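Local coordinates for protein alpha-fucosidase (Bifidobacterium bifidum, PDB 2EAB) that probably hydrolyses alpha-1,2-linked L-fucosyl groups from glycans, this chain being the catalytic portion of a longer bifidobacterial protein, at residues 732-737 against 780-785; 786-789 against 793-796; 882-885 against 891-894. All blocks are in the same frame, centred on the assembly; numbering follows the deposited sequence.

How the contacts relate
In series along the chain, contact 1 ties the end of helix 722-734 to residues 780-785, and the chain runs on into the hairpin of contact 2, centred about 16 Å away. Contact 3, centred about 17 Å from contact 2, lies between two sheets and touches it where Y795 CE1 meets V883 CG2 at 3.7 Å. Contacts 1 and 3 both reach the five-stranded mixed sheet. The side chain of D690, which with E520 can bind a calcium ion not bound in this model, lies about 4 Å from that of N784 and about 5 Å from that of T786. A bound 2-amino-2-hydroxymethyl-propane-1,3-diol, probably from crystallisation, approaches the side chains of N784 (about 4 Å) and V796 (about 3 Å).

Contact 1: residues 732-737 against 780-785; sequences WARTGD and LLQSNS. With EDO (1,2-ethanediol), chain G.
N784 lays its amide flat over the guanidinium of R734, and Q782 reaches the backbone of the same helix end beside it. This is the tight part of the contact. N784 CG sits 3.4 Å above the guanidinium plane of R734, over its centre, and the two flat groups are only 19° from parallel. N784 ND2 lies 3.1 Å from R734 NH1, but both atoms are donors, so this is stacking rather than a hydrogen bond. Asparagine suits the place because its short side chain ends in a planar, uncharged group. With chi1 at 70°, CG stands between the backbone N and the carbonyl carbon, which brings the amide over the arginine.

The edge of the guanidinium is left for polar partners: R734 NE forms a salt bridge with E778, while NH1 and NH2 reach the carbonyls of G689 and P688. Q782 has the length to cross to helix 722-734, where its NE2 donates to A733 O at 2.8 Å. It comes from above the carbonyl plane, 67° out of it, while G736 N approaches the same oxygen from the opposite face. NE2 also donates to the carbonyl of E778, the partner of R734 NE.

Small molecules occupy two separate margins. At the helix end, a water links R734 O (2.9 Å) to Q782 OE1. Beyond the guanidinium, near its plane, R734 NH2 meets O1 of a 1,2-ethanediol probably taken up during crystallisation; that bond is unusually short, and its exact length is doubtful. The chemistry implies that a buried arginine has its polar rim engaged and one face covered by an amide, which probably fixes its rotation where helix 722-734 meets the chain around strand 781-782, an outermost strand of the five-stranded mixed sheet.

Contact 2: residues 786-789 against 793-796; sequences TFTD and KKYV
A short antiparallel beta hairpin is formed here by strands 786-788 and 794-796; it follows strand 781-782 and packs its aromatic face on strands 871-874 and 880-884. The strand axes pass 4.6 Å apart at 168°. F787 and Y795 form the hydrogen-bonded pair, with F787 N to Y795 O at 3.0 Å and Y795 N to F787 O at 2.8 Å; T786-V796 and T788-K794 are the non-hydrogen-bonded pairs on either side.

The two faces differ in character. F787 and Y795 lie side by side on the buried one, CD2 against CD2 at 3.8 Å. The other carries T786, T788, K794 and V796: threonine and valine suit the extended backbone, and the hydroxyls and amine suit a more exposed face. There K794 runs alongside T788 and bends at its last torsion, chi4 -71°, so that NZ donates to T788 OG1 at 2.8 Å. K793 folds back to give NZ to K794 O at 2.8 Å, which places that amine over one face of the Y795 ring, toward its rim.

D789 secures the turn end. Its backbone N donates to K793 O, its OD1 takes K793 N at 2.9 Å, and its OD2 takes Y795 OH at 3.0 Å, both carboxylate oxygens being met from above their plane. One short acidic side chain thus joins turn backbone to tyrosine, fixing the hydroxyl end while the ring carbons pack on F787, V873 and L881.

Contact 3: residues 882-885 against 891-894; sequences LVFD and TYTI
Strands 882-884 and 891-894 run nearly antiparallel, at 153°, but their axes stay 11.4 Å apart, a spacing at which side chains interlock and no backbone hydrogen bond can link them. L882 and F884 extend from one strand, Y892 and I894 from the other, and all four point inward into the gap. V883, T891 and T893 point away from it, as the zigzag of a strand requires, V883 toward Y795 of contact 2.

The largest groups meet at F884 and Y892, which approach from facing strands, each reaching past the other. F884 CE1 comes over one face of the tyrosine ring and lies 3.8 Å from Y892 CG. The ring centroids are 5.5 Å apart and the planes 57° from parallel, an oblique aromatic pair. A chi1 of 54° sets the phenylalanine ring between its own backbone N and carbonyl carbon, and from there it projects across to the tyrosine. Farther along the strands, L882 CD1 touches I894 CG2 at 3.9 Å. I894 CD1 reaches F884 CZ at 4.3 Å, so the isoleucine meets leucine and phenylalanine with its two branches. Branched aliphatic and aromatic residues suit this interior because they fill it without polar groups to satisfy. The exception is the Y892 hydroxyl, carried at the margin and hydrogen-bonded to the backbone N of T887 in the connecting loop.

Strand 880-884 belongs to the five-stranded mixed sheet and strand 890-896 to the seven-stranded antiparallel one, so these residues form part of the core of a beta sandwich in the C-terminal domain of glycoside hydrolase family 95, away from the calcium sites. L839, from strand 833-841, and Y859 and V861, from strand 859-863, extend that core on the side of the second sheet, while A847, V849 and I851 of strand 847-851 continue it on the first.

Contact 1: residues 732-737 against 780-785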
loop_
_atom_site.group_PDB
_atom_site.type_symbol
_atom_site.label_atom_id
_atom_site.label_comp_id
_atom_site.label_asym_id
_atom_site.label_seq_id
_atom_site.Cartn_x
_atom_site.Cartn_y
_atom_site.Cartn_z
ATOM N N TRP A 732 12.540 -1.654 -12.379
ATOM C CA TRP A 732 13.960 -1.657 -12.686
ATOM C C TRP A 732 14.762 -2.551 -11.736
ATOM O O TRP A 732 15.709 -3.200 -12.167
ATOM C CB TRP A 732 14.511 -0.237 -12.732
ATOM C CG TRP A 732 14.301 0.429 -14.067
ATOM C CD1 TRP A 732 13.314 1.310 -14.402
ATOM C CD2 TRP A 732 15.102 0.253 -15.244
ATOM N NE1 TRP A 732 13.456 1.702 -15.715
ATOM C CE2 TRP A 732 14.547 1.072 -16.254
ATOM C CE3 TRP A 732 16.237 -0.513 -15.541
ATOM C CZ2 TRP A 732 15.090 1.148 -17.545
ATOM C CZ3 TRP A 732 16.777 -0.440 -16.825
ATOM C CH2 TRP A 732 16.202 0.389 -17.808
ATOM N N ALA A 733 14.376 -2.629 -10.464
ATOM C CA ALA A 733 15.084 -3.513 -9.531
ATOM C C ALA A 733 15.055 -4.963 -10.021
ATOM O O ALA A 733 16.060 -5.675 -9.944
ATOM C CB ALA A 733 14.504 -3.415 -8.133
ATOM N N ARG A 734 13.909 -5.395 -10.541
ATOM C CA ARG A 734 13.742 -6.763 -11.023
ATOM C C ARG A 734 14.630 -7.088 -12.226
ATOM O O ARG A 734 14.886 -8.261 -12.498
ATOM C CB ARG A 734 12.272 -7.019 -11.371
ATOM C CG ARG A 734 11.328 -7.051 -10.158
ATOM C CD ARG A 734 11.549 -8.299 -9.298
ATOM N NE ARG A 734 10.556 -8.515 -8.239
ATOM C CZ ARG A 734 9.337 -9.012 -8.440
ATOM N NH1 ARG A 734 8.920 -9.292 -9.670
ATOM N NH2 ARG A 734 8.524 -9.214 -7.410
ATOM N N THR A 735 15.088 -6.063 -12.947
ATOM C CA THR A 735 15.985 -6.258 -14.092
ATOM C C THR A 735 17.425 -6.562 -13.680
ATOM O O THR A 735 18.225 -6.993 -14.516
ATOM C CB THR A 735 16.053 -5.020 -15.027
ATOM O OG1 THR A 735 16.793 -3.973 -14.388
ATOM C CG2 THR A 735 14.675 -4.522 -15.421
ATOM N N GLY A 736 17.767 -6.287 -12.425
ATOM C CA GLY A 736 19.145 -6.409 -11.960
ATOM C C GLY A 736 19.996 -5.162 -12.157
ATOM O O GLY A 736 21.144 -5.122 -11.708
ATOM N N ASP A 737 19.445 -4.145 -12.819
ATOM C CA ASP A 737 20.180 -2.899 -13.049
ATOM C C ASP A 737 20.031 -1.991 -11.827
ATOM O O ASP A 737 19.155 -1.120 -11.780
ATOM C CB ASP A 737 19.685 -2.211 -14.329
ATOM C CG ASP A 737 20.493 -0.968 -14.698
ATOM O OD1 ASP A 737 21.307 -0.490 -13.883
ATOM O OD2 ASP A 737 20.282 -0.456 -15.821
ATOM N N LEU A 780 18.048 -5.207 -2.728
ATOM C CA LEU A 780 18.893 -5.960 -1.806
ATOM C C LEU A 780 18.529 -7.435 -1.710
ATOM O O LEU A 780 19.371 -8.257 -1.329
ATOM C CB LEU A 780 18.871 -5.318 -0.419
ATOM C CG LEU A 780 19.227 -3.829 -0.378
ATOM C CD1 LEU A 780 19.116 -3.315 1.044
ATOM C CD2 LEU A 780 20.620 -3.559 -0.944
ATOM N N LEU A 781 17.289 -7.767 -2.067
ATOM C CA LEU A 781 16.771 -9.122 -1.926
ATOM C C LEU A 781 15.616 -9.339 -2.885
ATOM O O LEU A 781 14.663 -8.557 -2.893
ATOM C CB LEU A 781 16.289 -9.360 -0.489
ATOM C CG LEU A 781 15.541 -10.672 -0.234
ATOM C CD1 LEU A 781 16.460 -11.879 -0.400
ATOM C CD2 LEU A 781 14.911 -10.674 1.142
ATOM N N GLN A 782 15.694 -10.391 -3.689
ATOM C CA GLN A 782 14.541 -10.835 -4.464
ATOM C C GLN A 782 14.277 -12.293 -4.142
ATOM O O GLN A 782 15.198 -13.027 -3.766
ATOM C CB GLN A 782 14.759 -10.610 -5.963
ATOM C CG GLN A 782 14.563 -9.146 -6.349
ATOM C CD GLN A 782 15.113 -8.774 -7.713
ATOM O OE1 GLN A 782 15.108 -9.579 -8.646
ATOM N NE2 GLN A 782 15.581 -7.534 -7.838
ATOM N N SER A 783 13.026 -12.719 -4.278
ATOM C CA SER A 783 12.686 -14.102 -3.973
ATOM C C SER A 783 11.499 -14.617 -4.780
ATOM O O SER A 783 10.853 -15.583 -4.381
ATOM C CB SER A 783 12.453 -14.290 -2.466
ATOM O OG SER A 783 11.348 -13.533 -1.996
ATOM N N ASN A 784 11.234 -13.984 -5.920
ATOM C CA ASN A 784 10.055 -14.303 -6.724
ATOM C C ASN A 784 10.324 -15.187 -7.929
ATOM O O ASN A 784 9.377 -15.637 -8.581
ATOM C CB ASN A 784 9.407 -13.020 -7.240
ATOM C CG ASN A 784 10.253 -12.337 -8.296
ATOM O OD1 ASN A 784 11.357 -11.884 -8.005
ATOM N ND2 ASN A 784 9.757 -12.278 -9.523
ATOM N N SER A 785 11.588 -15.417 -8.261
ATOM C CA SER A 785 11.884 -16.098 -9.514
ATOM C C SER A 785 12.047 -17.604 -9.352
ATOM O O SER A 785 12.045 -18.122 -8.236
ATOM C CB SER A 785 13.102 -15.480 -10.191
ATOM O OG SER A 785 13.178 -15.909 -11.535
HETATM C C1 EDO G . 7.305 -7.824 -5.055
HETATM O O1 EDO G . 8.542 -8.693 -4.969
HETATM C C2 EDO G . 6.928 -7.458 -3.566
HETATM O O2 EDO G . 6.717 -8.706 -2.858
HETATM O O HOH W 1 16.881 -9.404 -10.782
#

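Contact 2: residues 786-789 against 793-796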
loop_
_atom_site.group_PDB
_atom_site.type_symbol
_atom_site.label_atom_id
_atom_site.label_comp_id
_atom_site.label_asym_id
_atom_site.label_seq_id
_atom_site.Cartn_x
_atom_site.Cartn_y
_atom_site.Cartn_z
ATOM N N THR A 786 12.143 -18.288 -10.486
ATOM C CA THR A 786 12.389 -19.724 -10.539
ATOM C C THR A 786 13.650 -19.971 -11.356
ATOM O O THR A 786 13.785 -19.477 -12.478
ATOM C CB THR A 786 11.188 -20.467 -11.144
ATOM O OG1 THR A 786 10.067 -20.335 -10.263
ATOM C CG2 THR A 786 11.489 -21.948 -11.345
ATOM N N PHE A 787 14.573 -20.720 -10.764
ATOM C CA PHE A 787 15.862 -21.078 -11.351
ATOM C C PHE A 787 15.740 -22.467 -11.956
ATOM O O PHE A 787 15.104 -23.351 -11.374
ATOM C CB PHE A 787 16.896 -21.087 -10.224
ATOM C CG PHE A 787 18.324 -21.318 -10.658
ATOM C CD1 PHE A 787 19.180 -20.245 -10.867
ATOM C CD2 PHE A 787 18.835 -22.610 -10.757
ATOM C CE1 PHE A 787 20.512 -20.458 -11.208
ATOM C CE2 PHE A 787 20.165 -22.830 -11.099
ATOM C CZ PHE A 787 21.002 -21.753 -11.323
ATOM N N THR A 788 16.349 -22.657 -13.121
ATOM C CA THR A 788 16.388 -23.976 -13.750
ATOM C C THR A 788 17.834 -24.347 -14.014
ATOM O O THR A 788 18.508 -23.678 -14.797
ATOM C CB THR A 788 15.600 -24.009 -15.075
ATOM O OG1 THR A 788 14.263 -23.560 -14.839
ATOM C CG2 THR A 788 15.555 -25.423 -15.648
ATOM N N ASP A 789 18.321 -25.399 -13.361
ATOM C CA ASP A 789 19.700 -25.814 -13.606
ATOM C C ASP A 789 19.806 -26.554 -14.940
ATOM O O ASP A 789 18.793 -26.837 -15.575
ATOM C CB ASP A 789 20.328 -26.566 -12.411
ATOM C CG ASP A 789 19.785 -27.970 -12.210
ATOM O OD1 ASP A 789 19.229 -28.581 -13.144
ATOM O OD2 ASP A 789 19.932 -28.474 -11.074
ATOM N N LYS A 793 16.360 -29.236 -13.291
ATOM C CA LYS A 793 15.764 -29.114 -11.965
ATOM C C LYS A 793 15.384 -27.667 -11.674
ATOM O O LYS A 793 16.159 -26.745 -11.935
ATOM C CB LYS A 793 16.715 -29.653 -10.896
ATOM C CG LYS A 793 16.190 -29.594 -9.467
ATOM C CD LYS A 793 15.025 -30.539 -9.213
ATOM C CE LYS A 793 14.598 -30.507 -7.751
ATOM N NZ LYS A 793 14.130 -29.158 -7.312
ATOM N N LYS A 794 14.179 -27.482 -11.136
ATOM C CA LYS A 794 13.660 -26.152 -10.845
ATOM C C LYS A 794 13.690 -25.827 -9.355
ATOM O O LYS A 794 13.427 -26.689 -8.508
ATOM C CB LYS A 794 12.260 -25.975 -11.438
ATOM C CG LYS A 794 12.299 -25.951 -12.966
ATOM C CD LYS A 794 10.957 -25.690 -13.610
ATOM C CE LYS A 794 11.071 -25.733 -15.130
ATOM N NZ LYS A 794 11.796 -24.560 -15.703
ATOM N N TYR A 795 14.032 -24.579 -9.051
ATOM C CA TYR A 795 14.045 -24.078 -7.682
ATOM C C TYR A 795 13.173 -22.836 -7.668
ATOM O O TYR A 795 13.542 -21.790 -8.204
ATOM C CB TYR A 795 15.475 -23.795 -7.205
ATOM C CG TYR A 795 16.408 -24.959 -7.462
ATOM C CD1 TYR A 795 16.714 -25.882 -6.464
ATOM C CD2 TYR A 795 16.960 -25.154 -8.732
ATOM C CE1 TYR A 795 17.559 -26.969 -6.734
ATOM C CE2 TYR A 795 17.794 -26.223 -9.005
ATOM C CZ TYR A 795 18.090 -27.117 -8.003
ATOM O OH TYR A 795 18.922 -28.172 -8.288
ATOM N N VAL A 796 11.993 -22.990 -7.080
ATOM C CA VAL A 796 10.956 -21.970 -7.116
ATOM C C VAL A 796 11.126 -21.024 -5.937
ATOM O O VAL A 796 11.331 -21.465 -4.800
ATOM C CB VAL A 796 9.558 -22.626 -7.093
ATOM C CG1 VAL A 796 8.458 -21.578 -7.056
ATOM C CG2 VAL A 796 9.373 -23.546 -8.298
#

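Contact 3: residues 882-885 against 891-894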
loop_
_atom_site.group_PDB
_atom_site.type_symbol
_atom_site.label_atom_id
_atom_site.label_comp_id
_atom_site.label_asym_id
_atom_site.label_seq_id
_atom_site.Cartn_x
_atom_site.Cartn_y
_atom_site.Cartn_z
ATOM N N LEU A 882 23.378 -22.104 -4.114
ATOM C CA LEU A 882 23.660 -23.029 -3.024
ATOM C C LEU A 882 22.339 -23.608 -2.549
ATOM O O LEU A 882 21.412 -22.860 -2.221
ATOM C CB LEU A 882 24.334 -22.295 -1.870
ATOM C CG LEU A 882 25.797 -21.913 -2.076
ATOM C CD1 LEU A 882 26.191 -20.783 -1.141
ATOM C CD2 LEU A 882 26.707 -23.124 -1.872
ATOM N N VAL A 883 22.248 -24.931 -2.523
ATOM C CA VAL A 883 21.019 -25.617 -2.150
ATOM C C VAL A 883 21.278 -26.483 -0.929
ATOM O O VAL A 883 22.169 -27.339 -0.945
ATOM C CB VAL A 883 20.478 -26.486 -3.316
ATOM C CG1 VAL A 883 19.205 -27.219 -2.905
ATOM C CG2 VAL A 883 20.220 -25.628 -4.550
ATOM N N PHE A 884 20.498 -26.273 0.125
ATOM C CA PHE A 884 20.686 -27.017 1.366
ATOM C C PHE A 884 19.403 -27.162 2.158
ATOM O O PHE A 884 18.496 -26.332 2.053
ATOM C CB PHE A 884 21.816 -26.419 2.226
ATOM C CG PHE A 884 21.676 -24.940 2.520
ATOM C CD1 PHE A 884 21.197 -24.507 3.755
ATOM C CD2 PHE A 884 22.066 -23.983 1.585
ATOM C CE1 PHE A 884 21.093 -23.141 4.044
ATOM C CE2 PHE A 884 21.956 -22.621 1.862
ATOM C CZ PHE A 884 21.475 -22.200 3.093
ATOM N N ASP A 885 19.324 -28.240 2.930
ATOM C CA ASP A 885 18.232 -28.437 3.871
ATOM C C ASP A 885 18.324 -27.422 4.988
ATOM O O ASP A 885 19.412 -26.995 5.363
ATOM C CB ASP A 885 18.298 -29.834 4.491
ATOM C CG ASP A 885 18.045 -30.942 3.487
ATOM O OD1 ASP A 885 17.452 -30.688 2.417
ATOM O OD2 ASP A 885 18.446 -32.086 3.781
ATOM N N THR A 891 19.627 -20.382 12.054
ATOM C CA THR A 891 20.261 -19.393 11.195
ATOM C C THR A 891 21.533 -19.966 10.571
ATOM O O THR A 891 22.395 -20.527 11.261
ATOM C CB THR A 891 20.562 -18.078 11.957
ATOM O OG1 THR A 891 19.330 -17.489 12.385
ATOM C CG2 THR A 891 21.296 -17.080 11.073
ATOM N N TYR A 892 21.626 -19.813 9.255
ATOM C CA TYR A 892 22.751 -20.303 8.467
ATOM C C TYR A 892 23.589 -19.126 8.020
ATOM O O TYR A 892 23.054 -18.101 7.586
ATOM C CB TYR A 892 22.237 -21.114 7.272
ATOM C CG TYR A 892 21.381 -22.257 7.739
ATOM C CD1 TYR A 892 21.941 -23.508 7.991
ATOM C CD2 TYR A 892 20.024 -22.073 8.001
ATOM C CE1 TYR A 892 21.165 -24.554 8.462
ATOM C CE2 TYR A 892 19.243 -23.110 8.476
ATOM C CZ TYR A 892 19.818 -24.349 8.700
ATOM O OH TYR A 892 19.042 -25.373 9.176
ATOM N N THR A 893 24.901 -19.267 8.156
ATOM C CA THR A 893 25.817 -18.202 7.803
ATOM C C THR A 893 26.582 -18.583 6.540
ATOM O O THR A 893 27.181 -19.664 6.464
ATOM C CB THR A 893 26.777 -17.880 8.971
ATOM O OG1 THR A 893 26.013 -17.600 10.152
ATOM C CG2 THR A 893 27.645 -16.676 8.652
ATOM N N ILE A 894 26.541 -17.695 5.553
ATOM C CA ILE A 894 27.143 -17.938 4.247
ATOM C C ILE A 894 28.272 -16.945 4.025
ATOM O O ILE A 894 28.063 -15.732 4.093
ATOM C CB ILE A 894 26.095 -17.839 3.113
ATOM C CG1 ILE A 894 24.891 -18.741 3.419
ATOM C CG2 ILE A 894 26.720 -18.203 1.775
ATOM C CD1 ILE A 894 23.721 -18.573 2.463
#